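Local coordinates for protein separin (Saccharomyces cerevisiae, PDB 5U1T) that is a caspase-like cysteine protease that cleaves the cohesin subunit SCC1 at the onset of anaphase, allowing chromosomes to segregate, at residues 50-55 with 95-100; 57-62 with 73-78; 66-71 with 462-467; 77-82 with 130-135; 104-109 with 123-128. All blocks are in the same frame, centred on the assembly; numbering follows the deposited sequence.

Interaction 1: 50-55 with 95-100; sequences TVDHSL and SSEIIF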
# COMPACT_ATOMS: atom_id res chain seq x y z
N THR A 50 10.80 1.21 -62.39
CA THR A 50 11.77 0.89 -61.35
C THR A 50 11.96 2.05 -60.38
O THR A 50 12.02 1.88 -59.16
CB THR A 50 13.14 0.54 -61.95
OG1 THR A 50 13.00 -0.64 -62.75
CG2 THR A 50 14.16 0.30 -60.87
N VAL A 51 12.06 3.25 -60.95
CA VAL A 51 12.27 4.47 -60.19
C VAL A 51 11.05 4.73 -59.30
O VAL A 51 11.19 5.07 -58.12
CB VAL A 51 12.55 5.68 -61.13
CG1 VAL A 51 12.46 6.99 -60.38
CG2 VAL A 51 13.92 5.54 -61.78
N ASP A 52 9.87 4.55 -59.89
CA ASP A 52 8.60 4.79 -59.21
C ASP A 52 8.49 3.89 -58.00
O ASP A 52 8.02 4.30 -56.93
CB ASP A 52 7.42 4.51 -60.13
CG ASP A 52 7.43 5.36 -61.36
OD1 ASP A 52 7.93 6.50 -61.31
OD2 ASP A 52 6.92 4.90 -62.39
N HIS A 53 8.89 2.65 -58.20
CA HIS A 53 8.90 1.67 -57.15
C HIS A 53 9.76 2.18 -56.00
O HIS A 53 9.29 2.27 -54.86
CB HIS A 53 9.42 0.34 -57.67
CG HIS A 53 9.27 -0.76 -56.68
ND1 HIS A 53 8.12 -1.50 -56.56
CD2 HIS A 53 10.11 -1.20 -55.71
CE1 HIS A 53 8.26 -2.38 -55.58
NE2 HIS A 53 9.46 -2.21 -55.05
N SER A 54 11.01 2.52 -56.31
CA SER A 54 11.90 3.10 -55.32
C SER A 54 11.29 4.35 -54.71
O SER A 54 11.36 4.54 -53.51
CB SER A 54 13.25 3.43 -55.93
OG SER A 54 13.78 2.29 -56.56
N LEU A 55 10.66 5.18 -55.52
CA LEU A 55 10.00 6.38 -55.00
C LEU A 55 8.85 6.06 -54.04
O LEU A 55 8.81 6.56 -52.92
CB LEU A 55 9.48 7.23 -56.16
CG LEU A 55 10.52 8.19 -56.75
CD1 LEU A 55 9.98 8.92 -58.00
CD2 LEU A 55 10.95 9.17 -55.64
N SER A 95 4.04 14.40 -66.96
CA SER A 95 2.75 14.78 -66.43
C SER A 95 2.26 13.82 -65.33
O SER A 95 1.82 14.25 -64.25
CB SER A 95 1.73 14.84 -67.57
OG SER A 95 0.53 15.45 -67.15
N SER A 96 2.34 12.52 -65.57
CA SER A 96 1.79 11.63 -64.58
C SER A 96 2.78 11.47 -63.42
O SER A 96 2.38 11.10 -62.31
CB SER A 96 1.40 10.29 -65.22
OG SER A 96 2.52 9.67 -65.79
N GLU A 97 4.05 11.79 -63.66
CA GLU A 97 5.03 11.89 -62.57
C GLU A 97 4.71 13.01 -61.58
O GLU A 97 4.94 12.85 -60.38
CB GLU A 97 6.43 12.11 -63.12
CG GLU A 97 7.11 10.85 -63.58
CD GLU A 97 7.39 9.91 -62.45
OE1 GLU A 97 7.43 10.36 -61.28
OE2 GLU A 97 7.56 8.70 -62.73
N ILE A 98 4.19 14.13 -62.08
CA ILE A 98 3.77 15.26 -61.26
C ILE A 98 2.64 14.84 -60.33
O ILE A 98 2.69 15.03 -59.11
CB ILE A 98 3.31 16.46 -62.14
CG1 ILE A 98 4.51 17.16 -62.79
CG2 ILE A 98 2.43 17.43 -61.36
CD1 ILE A 98 4.18 18.50 -63.41
N ILE A 99 1.61 14.26 -60.94
CA ILE A 99 0.48 13.70 -60.21
C ILE A 99 0.92 12.66 -59.14
O ILE A 99 0.45 12.72 -58.01
CB ILE A 99 -0.52 13.09 -61.22
CG1 ILE A 99 -1.19 14.24 -61.97
CG2 ILE A 99 -1.56 12.20 -60.54
CD1 ILE A 99 -1.93 13.83 -63.24
N PHE A 100 1.83 11.78 -59.52
CA PHE A 100 2.42 10.78 -58.63
C PHE A 100 3.10 11.44 -57.43
O PHE A 100 2.84 11.08 -56.28
CB PHE A 100 3.40 9.92 -59.41
CG PHE A 100 4.09 8.85 -58.61
CD1 PHE A 100 3.39 8.09 -57.67
CD2 PHE A 100 5.44 8.55 -58.83
CE1 PHE A 100 4.05 7.08 -56.94
CE2 PHE A 100 6.09 7.54 -58.11
CZ PHE A 100 5.39 6.80 -57.16
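Phe100 of helix 91-103 reaches Asp52 and Leu55 of helix 48-64. The two segments run almost parallel, at 11°, but their axes stay 12.4 Å apart. Long side chains therefore span the gap in this N-terminal helical region. Phe100 CE2 lies 3.9 Å from Leu55 CB. Phe100 CZ is 3.6 Å from Asp52 O, which sits at the ring edge. The Asp52 carboxylate stands steeply to the ring, with 78° between the planes, and Asp52 OD1 is 3.8 Å from Phe100 CE2. The inner side is the denser one. Leu55 and Glu97 are buried there, and helix 69-87 closes it: His78 meets both Leu55 and the Phe100 ring, and its NE2 hydrogen bonds to Glu97 OE1. Asp52 and Phe100 form the more open side and remain partly exposed. Glu97 bends at chi2 (-66°), and its OE2 ends 2.6 Å from Asp52 OD1. An alanine in place of Asp52 would probably leave Glu97 OE2 without its carboxylate neighbour and Phe100 CE2 without its contact to OD1. Two carboxylates this close would be expected to raise each other's pKa. A charged His78 could offset part of the repulsion.

Interaction 2: 57-62 with 73-78; sequences SIYSLL and STVKQH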
# COMPACT_ATOMS: atom_id res chain seq x y z
N SER A 57 8.28 3.36 -52.50
CA SER A 57 8.81 2.62 -51.38
C SER A 57 9.33 3.59 -50.31
O SER A 57 9.03 3.44 -49.13
CB SER A 57 9.89 1.67 -51.89
OG SER A 57 10.60 1.11 -50.82
N ILE A 58 10.06 4.61 -50.74
CA ILE A 58 10.63 5.61 -49.84
C ILE A 58 9.57 6.55 -49.26
O ILE A 58 9.59 6.83 -48.06
CB ILE A 58 11.73 6.45 -50.55
CG1 ILE A 58 12.86 5.56 -51.08
CG2 ILE A 58 12.33 7.44 -49.59
CD1 ILE A 58 13.67 6.17 -52.26
N TYR A 59 8.67 7.06 -50.09
CA TYR A 59 7.60 7.94 -49.61
C TYR A 59 6.78 7.25 -48.53
O TYR A 59 6.32 7.88 -47.60
CB TYR A 59 6.67 8.37 -50.75
CG TYR A 59 7.16 9.49 -51.66
CD1 TYR A 59 7.49 10.75 -51.17
CD2 TYR A 59 7.24 9.29 -53.04
CE1 TYR A 59 7.92 11.76 -52.00
CE2 TYR A 59 7.67 10.29 -53.88
CZ TYR A 59 8.01 11.52 -53.36
OH TYR A 59 8.43 12.52 -54.23
N SER A 60 6.59 5.94 -48.67
CA SER A 60 5.81 5.16 -47.71
C SER A 60 6.49 4.96 -46.39
O SER A 60 5.86 5.09 -45.34
CB SER A 60 5.51 3.79 -48.28
OG SER A 60 4.46 3.89 -49.20
N LEU A 61 7.76 4.63 -46.45
CA LEU A 61 8.54 4.42 -45.24
C LEU A 61 8.65 5.70 -44.43
O LEU A 61 8.40 5.70 -43.23
CB LEU A 61 9.95 3.91 -45.56
CG LEU A 61 10.69 3.69 -44.24
CD1 LEU A 61 11.12 2.24 -44.09
CD2 LEU A 61 11.89 4.63 -44.10
N LEU A 62 9.01 6.77 -45.11
CA LEU A 62 9.25 8.06 -44.49
C LEU A 62 8.00 8.57 -43.79
O LEU A 62 8.07 9.18 -42.73
CB LEU A 62 9.73 9.06 -45.53
CG LEU A 62 11.18 8.78 -45.91
CD1 LEU A 62 11.63 9.72 -47.00
CD2 LEU A 62 12.05 8.90 -44.68
N SER A 73 13.74 16.05 -49.28
CA SER A 73 14.93 15.79 -50.04
C SER A 73 14.60 14.80 -51.15
O SER A 73 15.20 14.84 -52.23
CB SER A 73 16.04 15.28 -49.13
OG SER A 73 15.96 13.88 -49.03
N THR A 74 13.59 13.95 -50.91
CA THR A 74 13.09 12.99 -51.91
C THR A 74 12.27 13.67 -53.02
O THR A 74 12.40 13.33 -54.20
CB THR A 74 12.21 11.92 -51.21
OG1 THR A 74 13.04 11.12 -50.37
CG2 THR A 74 11.53 11.00 -52.22
N VAL A 75 11.42 14.61 -52.63
CA VAL A 75 10.64 15.41 -53.56
C VAL A 75 11.57 16.19 -54.50
O VAL A 75 11.28 16.34 -55.70
CB VAL A 75 9.72 16.37 -52.77
CG1 VAL A 75 9.34 17.59 -53.58
CG2 VAL A 75 8.49 15.62 -52.29
N LYS A 76 12.69 16.65 -53.96
CA LYS A 76 13.67 17.40 -54.73
C LYS A 76 14.24 16.55 -55.86
O LYS A 76 14.39 17.01 -57.01
CB LYS A 76 14.79 17.88 -53.80
CG LYS A 76 15.50 19.12 -54.31
CD LYS A 76 16.91 19.19 -53.78
CE LYS A 76 17.75 20.09 -54.67
NZ LYS A 76 18.82 20.71 -53.87
N GLN A 77 14.56 15.30 -55.53
CA GLN A 77 14.97 14.34 -56.55
C GLN A 77 13.87 14.10 -57.56
O GLN A 77 14.11 14.03 -58.78
CB GLN A 77 15.37 13.02 -55.89
CG GLN A 77 16.73 13.08 -55.25
CD GLN A 77 16.98 11.93 -54.32
OE1 GLN A 77 18.08 11.78 -53.81
NE2 GLN A 77 15.95 11.10 -54.09
N HIS A 78 12.65 13.99 -57.05
CA HIS A 78 11.50 13.69 -57.88
C HIS A 78 11.24 14.84 -58.87
O HIS A 78 10.93 14.60 -60.05
CB HIS A 78 10.29 13.41 -56.99
CG HIS A 78 9.20 12.63 -57.65
ND1 HIS A 78 8.16 12.07 -56.95
CD2 HIS A 78 8.99 12.34 -58.95
CE1 HIS A 78 7.35 11.45 -57.79
NE2 HIS A 78 7.82 11.61 -59.01
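Tyr59 OH and His78 ND1 share a hydrogen bond of 2.8 Å, in which either could be the donor. It ties the two arms of a helical hairpin. Helices 48-64 and 69-87 follow each other in the chain, and the segments here run antiparallel at 163°. The bond lies at the edge of both rings. The rings meet rim to rim, neither over the face of the other, with 40° between their planes. His78 has a second partner in Glu97, which is likely to limit rotation of the imidazole. Thr74 covers one face of the tyrosine. With OG1 beside the backbone N and anti to the carbonyl carbon (chi1 -67°), Thr74 CG2 is left anti to the N and makes a CH-pi contact, 4.0 Å from the centroid of the Tyr59 ring. Thr74 OG1 bonds back to His70 O in its own helix. Ile58 and Leu62 pack against that hydroxyl with CG2 and CD1 respectively. Val75 CG2 lies at the ring edge, 3.9 Å from Tyr59 CE1.

Interaction 3: 66-71 with 462-467; sequences HMWGHI and YCMLRN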
# COMPACT_ATOMS: atom_id res chain seq x y z
N HIS A 66 7.29 8.81 -39.49
CA HIS A 66 7.22 10.25 -39.22
C HIS A 66 8.48 11.08 -39.57
O HIS A 66 8.68 12.16 -39.03
CB HIS A 66 6.85 10.46 -37.74
CG HIS A 66 5.41 10.16 -37.43
ND1 HIS A 66 4.64 10.97 -36.63
CD2 HIS A 66 4.61 9.16 -37.85
CE1 HIS A 66 3.41 10.47 -36.56
NE2 HIS A 66 3.37 9.38 -37.30
N MET A 67 9.31 10.59 -40.48
CA MET A 67 10.54 11.27 -40.85
C MET A 67 10.30 12.32 -41.96
O MET A 67 10.65 12.09 -43.12
CB MET A 67 11.57 10.24 -41.31
CG MET A 67 12.13 9.40 -40.22
SD MET A 67 13.09 10.46 -39.11
CE MET A 67 14.72 10.31 -39.83
N TRP A 68 9.70 13.45 -41.60
CA TRP A 68 9.11 14.32 -42.61
C TRP A 68 10.13 15.06 -43.48
O TRP A 68 9.84 15.40 -44.62
CB TRP A 68 8.19 15.36 -41.95
CG TRP A 68 7.33 14.86 -40.78
CD1 TRP A 68 7.34 15.33 -39.49
CD2 TRP A 68 6.30 13.86 -40.82
NE1 TRP A 68 6.40 14.68 -38.74
CE2 TRP A 68 5.76 13.76 -39.52
CE3 TRP A 68 5.80 13.02 -41.82
CZ2 TRP A 68 4.73 12.87 -39.20
CZ3 TRP A 68 4.79 12.12 -41.50
CH2 TRP A 68 4.27 12.05 -40.20
N GLY A 69 11.30 15.31 -42.92
CA GLY A 69 12.31 16.12 -43.57
C GLY A 69 12.96 15.37 -44.69
O GLY A 69 13.47 15.97 -45.62
N HIS A 70 12.92 14.04 -44.63
CA HIS A 70 13.46 13.27 -45.74
C HIS A 70 12.49 13.23 -46.93
O HIS A 70 12.88 12.87 -48.05
CB HIS A 70 13.80 11.87 -45.28
CG HIS A 70 15.14 11.75 -44.63
ND1 HIS A 70 15.37 12.14 -43.33
CD2 HIS A 70 16.32 11.29 -45.10
CE1 HIS A 70 16.64 11.91 -43.03
NE2 HIS A 70 17.23 11.40 -44.09
N ILE A 71 11.24 13.59 -46.69
CA ILE A 71 10.31 13.70 -47.79
C ILE A 71 10.75 14.86 -48.70
O ILE A 71 10.72 14.75 -49.92
CB ILE A 71 8.87 13.90 -47.28
CG1 ILE A 71 8.44 12.70 -46.46
CG2 ILE A 71 7.91 14.02 -48.42
CD1 ILE A 71 7.18 12.94 -45.67
N TYR A 462 -1.86 12.72 -42.20
CA TYR A 462 -1.59 14.11 -42.59
C TYR A 462 -2.12 15.04 -41.51
O TYR A 462 -1.80 16.22 -41.49
CB TYR A 462 -2.18 14.47 -43.99
CG TYR A 462 -1.46 13.74 -45.10
CD1 TYR A 462 -0.20 14.14 -45.52
CD2 TYR A 462 -2.02 12.62 -45.68
CE1 TYR A 462 0.48 13.46 -46.51
CE2 TYR A 462 -1.36 11.92 -46.64
CZ TYR A 462 -0.12 12.34 -47.07
OH TYR A 462 0.54 11.64 -48.06
N CYS A 463 -2.89 14.49 -40.59
CA CYS A 463 -3.29 15.24 -39.40
C CYS A 463 -2.11 15.57 -38.47
O CYS A 463 -2.22 16.46 -37.64
CB CYS A 463 -4.38 14.50 -38.64
SG CYS A 463 -6.04 14.69 -39.34
N MET A 464 -0.99 14.86 -38.61
CA MET A 464 0.21 15.17 -37.83
C MET A 464 0.83 16.52 -38.19
O MET A 464 1.64 17.04 -37.42
CB MET A 464 1.27 14.09 -38.01
CG MET A 464 0.77 12.67 -37.71
SD MET A 464 0.16 12.41 -36.02
CE MET A 464 1.50 13.16 -35.14
N LEU A 465 0.43 17.10 -39.32
CA LEU A 465 0.94 18.39 -39.79
C LEU A 465 2.46 18.51 -39.74
O LEU A 465 2.98 19.56 -39.39
CB LEU A 465 0.32 19.53 -38.98
CG LEU A 465 -1.16 19.83 -39.21
CD1 LEU A 465 -1.60 20.98 -38.31
CD2 LEU A 465 -1.46 20.18 -40.68
N ARG A 466 3.15 17.44 -40.11
CA ARG A 466 4.61 17.38 -40.11
C ARG A 466 5.23 17.72 -38.75
O ARG A 466 6.28 18.36 -38.66
CB ARG A 466 5.20 18.30 -41.18
CG ARG A 466 5.00 17.81 -42.61
CD ARG A 466 5.65 18.73 -43.61
NE ARG A 466 7.10 18.80 -43.47
CZ ARG A 466 7.97 18.13 -44.22
NH1 ARG A 466 7.55 17.33 -45.19
NH2 ARG A 466 9.27 18.26 -44.01
N ASN A 467 4.56 17.28 -37.69
CA ASN A 467 5.03 17.49 -36.34
C ASN A 467 6.04 16.42 -35.95
O ASN A 467 5.78 15.23 -36.08
CB ASN A 467 3.85 17.50 -35.37
CG ASN A 467 4.25 17.92 -33.98
OD1 ASN A 467 4.97 17.20 -33.29
ND2 ASN A 467 3.79 19.09 -33.57
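Trp68 and Arg466 slide past each other in opposite directions, with 48° between indole and guanidinium planes. Arg466 CA sits over one face of the indole, 3.5 Å from the centroid of the Trp68 five-membered ring. His66 O lies over the opposite face, so the indole is sandwiched. The Arg466 chain bends at chi3 (64°), and its guanidinium lies face-on over Trp68 CB. The group is tied down by a hydrogen bond from NH2 to Asn72 OD1. In the indole plane, Trp68 NE1 donates to Asn467 O at 2.8 Å. The bond is nearly straight at 175°, although the donor stands above the carbonyl plane. Met464 crosses both His66 and Trp68 at about a right angle. Its CE approaches the edge of the imidazole, 3.6 Å from His66 CE1, and its CB packs 3.9 Å from Trp68 CZ2. The contact joins the start of helix 69-87 and the turn before it to the loop between helices 448-458 and 470-485. Val473 of helix 470-485 touches both His66 and Met464.

Interaction 4: 77-82 with 130-135; sequences QHLMII and SNLKIL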
# COMPACT_ATOMS: atom_id res chain seq x y z
N GLN A 77 14.56 15.30 -55.53
CA GLN A 77 14.97 14.34 -56.55
C GLN A 77 13.87 14.10 -57.56
O GLN A 77 14.11 14.03 -58.78
CB GLN A 77 15.37 13.02 -55.89
CG GLN A 77 16.73 13.08 -55.25
CD GLN A 77 16.98 11.93 -54.32
OE1 GLN A 77 18.08 11.78 -53.81
NE2 GLN A 77 15.95 11.10 -54.09
N HIS A 78 12.65 13.99 -57.05
CA HIS A 78 11.50 13.69 -57.88
C HIS A 78 11.24 14.84 -58.87
O HIS A 78 10.93 14.60 -60.05
CB HIS A 78 10.29 13.41 -56.99
CG HIS A 78 9.20 12.63 -57.65
ND1 HIS A 78 8.16 12.07 -56.95
CD2 HIS A 78 8.99 12.34 -58.95
CE1 HIS A 78 7.35 11.45 -57.79
NE2 HIS A 78 7.82 11.61 -59.01
N LEU A 79 11.37 16.07 -58.38
CA LEU A 79 11.20 17.27 -59.21
C LEU A 79 12.22 17.29 -60.33
O LEU A 79 11.90 17.67 -61.45
CB LEU A 79 11.34 18.54 -58.38
CG LEU A 79 10.16 18.90 -57.49
CD1 LEU A 79 10.41 20.24 -56.82
CD2 LEU A 79 8.88 18.91 -58.28
N MET A 80 13.43 16.85 -60.02
CA MET A 80 14.47 16.77 -61.03
C MET A 80 14.15 15.70 -62.06
O MET A 80 14.45 15.86 -63.23
CB MET A 80 15.84 16.50 -60.38
CG MET A 80 17.03 16.79 -61.31
SD MET A 80 17.01 18.43 -62.10
CE MET A 80 18.49 18.40 -63.11
N ILE A 81 13.51 14.62 -61.63
CA ILE A 81 13.09 13.56 -62.54
C ILE A 81 12.06 14.07 -63.55
O ILE A 81 12.14 13.77 -64.75
CB ILE A 81 12.50 12.37 -61.77
CG1 ILE A 81 13.63 11.65 -61.02
CG2 ILE A 81 11.74 11.43 -62.70
CD1 ILE A 81 13.19 10.50 -60.21
N ILE A 82 11.11 14.84 -63.04
CA ILE A 82 10.08 15.45 -63.87
C ILE A 82 10.68 16.39 -64.92
O ILE A 82 10.33 16.29 -66.10
CB ILE A 82 9.04 16.19 -62.98
CG1 ILE A 82 8.28 15.18 -62.11
CG2 ILE A 82 8.07 17.03 -63.82
CD1 ILE A 82 7.42 15.81 -61.03
N SER A 130 4.27 25.58 -55.41
CA SER A 130 4.65 26.63 -56.34
C SER A 130 5.39 26.10 -57.56
O SER A 130 4.95 26.32 -58.68
CB SER A 130 5.52 27.65 -55.60
OG SER A 130 6.36 28.39 -56.49
N ASN A 131 6.49 25.40 -57.35
CA ASN A 131 7.27 24.94 -58.48
C ASN A 131 6.59 23.79 -59.22
O ASN A 131 6.80 23.62 -60.43
CB ASN A 131 8.67 24.55 -58.04
CG ASN A 131 9.42 25.70 -57.40
OD1 ASN A 131 9.48 26.82 -57.94
ND2 ASN A 131 9.96 25.45 -56.21
N LEU A 132 5.78 23.00 -58.52
CA LEU A 132 5.06 21.90 -59.17
C LEU A 132 4.09 22.46 -60.21
O LEU A 132 4.03 22.00 -61.34
CB LEU A 132 4.32 21.05 -58.13
CG LEU A 132 3.74 19.72 -58.63
CD1 LEU A 132 4.84 18.76 -59.11
CD2 LEU A 132 2.85 19.05 -57.59
N LYS A 133 3.34 23.49 -59.81
CA LYS A 133 2.37 24.12 -60.67
C LYS A 133 3.01 24.75 -61.93
O LYS A 133 2.44 24.69 -63.04
CB LYS A 133 1.59 25.16 -59.87
CG LYS A 133 0.74 24.56 -58.76
CD LYS A 133 -0.27 25.55 -58.19
CE LYS A 133 -1.11 24.92 -57.08
NZ LYS A 133 -2.28 25.78 -56.74
N ILE A 134 4.20 25.33 -61.75
CA ILE A 134 4.94 25.90 -62.87
C ILE A 134 5.34 24.78 -63.84
O ILE A 134 5.30 24.97 -65.07
CB ILE A 134 6.20 26.70 -62.38
CG1 ILE A 134 5.79 27.93 -61.56
CG2 ILE A 134 7.04 27.17 -63.55
CD1 ILE A 134 6.94 28.70 -61.01
N LEU A 135 5.72 23.62 -63.31
CA LEU A 135 6.05 22.49 -64.16
C LEU A 135 4.81 21.99 -64.90
O LEU A 135 4.86 21.65 -66.09
CB LEU A 135 6.69 21.36 -63.35
CG LEU A 135 8.00 21.73 -62.63
CD1 LEU A 135 8.42 20.69 -61.56
CD2 LEU A 135 9.09 21.92 -63.64
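Leu79 and Ile82 meet Leu132 and Leu135 without any flat group; the contact is aliphatic side-chain packing. It joins helices 69-87 and 129-142 of the N-terminal helical region, whose segments here run nearly parallel. The segment axes lie 11.4 Å apart at 12°. Two levels are in register three residues apart on each helix, Leu79 beside Leu132 and Ile82 beside Leu135. Leu132 CG is anti to the backbone N (chi1 -169°), whereas Leu135 CG is anti to the carbonyl carbon. The two leucines therefore leave their helix differently, yet both bring a CD1 to Leu79 CD2. Leu79 crosses each of them at about a right angle. Ile82 adds looser contacts, its CG2 lying 4.3 Å from Leu135 CD1. Helix 91-103 covers one flank, with Leu101 on Leu79 and Ile98 on Leu132. The other protein chain of the assembly also packs here, placing an apolar side chain against Leu79. Within the contact, Leu79 CD2 lies 4.1 Å from Leu132 CD1 and 3.8 Å from Leu135 CD1.

Interaction 5: 104-109 with 123-128; sequences ETNLFQ and TWNDYY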
# COMPACT_ATOMS: atom_id res chain seq x y z
N GLU A 104 1.55 11.17 -53.46
CA GLU A 104 2.35 10.52 -52.46
C GLU A 104 2.67 11.42 -51.29
O GLU A 104 3.33 10.99 -50.37
CB GLU A 104 3.66 10.03 -53.07
CG GLU A 104 3.51 9.00 -54.15
CD GLU A 104 3.32 7.62 -53.59
OE1 GLU A 104 2.17 7.25 -53.30
OE2 GLU A 104 4.31 6.88 -53.42
N THR A 105 2.20 12.66 -51.31
CA THR A 105 2.67 13.63 -50.33
C THR A 105 1.55 14.53 -49.80
O THR A 105 1.82 15.54 -49.16
CB THR A 105 3.79 14.52 -50.93
OG1 THR A 105 3.35 15.07 -52.20
CG2 THR A 105 5.07 13.72 -51.16
N ASN A 106 0.31 14.16 -50.09
CA ASN A 106 -0.84 14.98 -49.73
C ASN A 106 -2.05 14.13 -49.35
O ASN A 106 -2.23 13.03 -49.87
CB ASN A 106 -1.26 15.91 -50.90
CG ASN A 106 -0.17 16.91 -51.31
OD1 ASN A 106 -0.10 18.00 -50.77
ND2 ASN A 106 0.65 16.54 -52.29
N LEU A 107 -2.91 14.65 -48.47
CA LEU A 107 -4.16 13.95 -48.21
C LEU A 107 -4.98 13.88 -49.47
O LEU A 107 -5.34 12.80 -49.95
CB LEU A 107 -4.97 14.63 -47.11
CG LEU A 107 -6.25 13.82 -46.83
CD1 LEU A 107 -5.95 12.42 -46.26
CD2 LEU A 107 -7.25 14.59 -45.99
N PHE A 108 -5.25 15.05 -50.02
CA PHE A 108 -5.94 15.20 -51.30
C PHE A 108 -5.23 14.44 -52.39
O PHE A 108 -4.03 14.24 -52.33
CB PHE A 108 -6.05 16.68 -51.67
CG PHE A 108 -6.36 17.56 -50.48
CD1 PHE A 108 -7.67 17.78 -50.09
CD2 PHE A 108 -5.34 18.12 -49.72
CE1 PHE A 108 -7.95 18.56 -48.98
CE2 PHE A 108 -5.62 18.90 -48.65
CZ PHE A 108 -6.93 19.12 -48.28
N GLN A 109 -6.00 13.98 -53.37
CA GLN A 109 -5.45 13.20 -54.47
C GLN A 109 -5.74 13.89 -55.78
O GLN A 109 -6.72 14.62 -55.89
CB GLN A 109 -6.03 11.79 -54.46
CG GLN A 109 -5.61 10.99 -53.23
CD GLN A 109 -4.13 10.70 -53.22
OE1 GLN A 109 -3.35 11.32 -52.47
NE2 GLN A 109 -3.71 9.74 -54.06
N THR A 123 1.24 22.61 -45.09
CA THR A 123 2.61 22.38 -44.64
C THR A 123 3.20 21.16 -45.37
O THR A 123 4.42 21.04 -45.52
CB THR A 123 2.68 22.18 -43.08
OG1 THR A 123 4.02 21.89 -42.68
CG2 THR A 123 1.77 21.05 -42.63
N TRP A 124 2.33 20.28 -45.84
CA TRP A 124 2.78 19.07 -46.51
C TRP A 124 3.42 19.32 -47.87
O TRP A 124 4.32 18.57 -48.27
CB TRP A 124 1.60 18.11 -46.66
CG TRP A 124 1.21 17.55 -45.34
CD1 TRP A 124 0.13 17.90 -44.59
CD2 TRP A 124 1.93 16.57 -44.58
NE1 TRP A 124 0.12 17.19 -43.41
CE2 TRP A 124 1.22 16.37 -43.38
CE3 TRP A 124 3.10 15.84 -44.80
CZ2 TRP A 124 1.65 15.47 -42.39
CZ3 TRP A 124 3.52 14.94 -43.83
CH2 TRP A 124 2.79 14.76 -42.64
N ASN A 125 2.99 20.38 -48.56
CA ASN A 125 3.46 20.64 -49.91
C ASN A 125 4.04 22.04 -50.19
O ASN A 125 4.54 22.29 -51.30
CB ASN A 125 2.34 20.36 -50.92
CG ASN A 125 1.17 21.37 -50.84
OD1 ASN A 125 1.34 22.54 -50.47
ND2 ASN A 125 -0.02 20.92 -51.20
N ASP A 126 3.97 22.96 -49.22
CA ASP A 126 4.18 24.38 -49.53
C ASP A 126 5.64 24.73 -49.87
O ASP A 126 5.94 25.84 -50.29
CB ASP A 126 3.68 25.28 -48.39
CG ASP A 126 4.44 25.08 -47.12
OD1 ASP A 126 5.46 24.35 -47.13
OD2 ASP A 126 4.02 25.67 -46.09
N TYR A 127 6.54 23.77 -49.69
CA TYR A 127 7.93 23.94 -50.08
C TYR A 127 8.21 23.48 -51.52
O TYR A 127 9.34 23.53 -51.96
CB TYR A 127 8.83 23.18 -49.08
CG TYR A 127 8.65 21.67 -49.05
CD1 TYR A 127 9.40 20.84 -49.88
CD2 TYR A 127 7.74 21.06 -48.17
CE1 TYR A 127 9.25 19.46 -49.85
CE2 TYR A 127 7.59 19.67 -48.12
CZ TYR A 127 8.36 18.87 -48.96
OH TYR A 127 8.23 17.50 -48.95
N TYR A 128 7.19 23.03 -52.24
CA TYR A 128 7.37 22.66 -53.65
C TYR A 128 6.17 23.01 -54.55
O TYR A 128 6.30 23.05 -55.78
CB TYR A 128 7.66 21.15 -53.78
CG TYR A 128 6.47 20.23 -53.49
CD1 TYR A 128 5.47 20.03 -54.44
CD2 TYR A 128 6.36 19.57 -52.27
CE1 TYR A 128 4.38 19.20 -54.18
CE2 TYR A 128 5.28 18.73 -52.01
CZ TYR A 128 4.29 18.54 -52.96
OH TYR A 128 3.22 17.71 -52.71
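Asn106 meets Asn125 and Tyr128 where two loops flanking helix 113-117 pack together. Neither segment is regular helix or strand, and Tyr128 is the N-cap residue of helix 129-142. From Asn106 CB the chain leads to CG, held anti to the carbonyl carbon (chi1 -62°) and 3.8 Å from Tyr128 OH. At the tip, Asn106 OD1 accepts a hydrogen bond from Asn125 ND2 at 3.0 Å. This bond is somewhat bent, at 142°, and the two amide planes are 50° apart. Asn106 OD1 also lies 3.4 Å from Asn125 CB. The other branch, Asn106 ND2, bonds to Phe102 O at the end of helix 91-103 and faces Tyr128 OH at 2.9 Å. An alanine in place of Asn106 would probably leave Asn125 ND2 without this acceptor and loosen the hold of the loop on Phe102 O. Tyr128 OH donates to Thr105 OG1 at 2.7 Å, and that hydroxyl in turn bonds back to Leu101 O. Thr105 O also lies 3.6 Å from Trp124 CB.

From the N terminus, helix 48-64 turns back onto helix 69-87 in interaction 2. This short loop is nested in the one that interaction 1 closes with helix 91-103. The two contacts touch through His78 of helix 69-87. Interaction 4 starts on residues 77 and 78, where interaction 2 ends, crosses interaction 1 and adds helix 129-142. Interaction 5 follows interactions 1 and 2 in series and lies inside the loop of interaction 4. Interaction 3 spans some 390 residues, encloses interactions 4 and 5 and crosses interactions 1 and 2. It brings residues 462-467 to this first helical bundle, where Tyr462 O bonds to Trp124 of interaction 5.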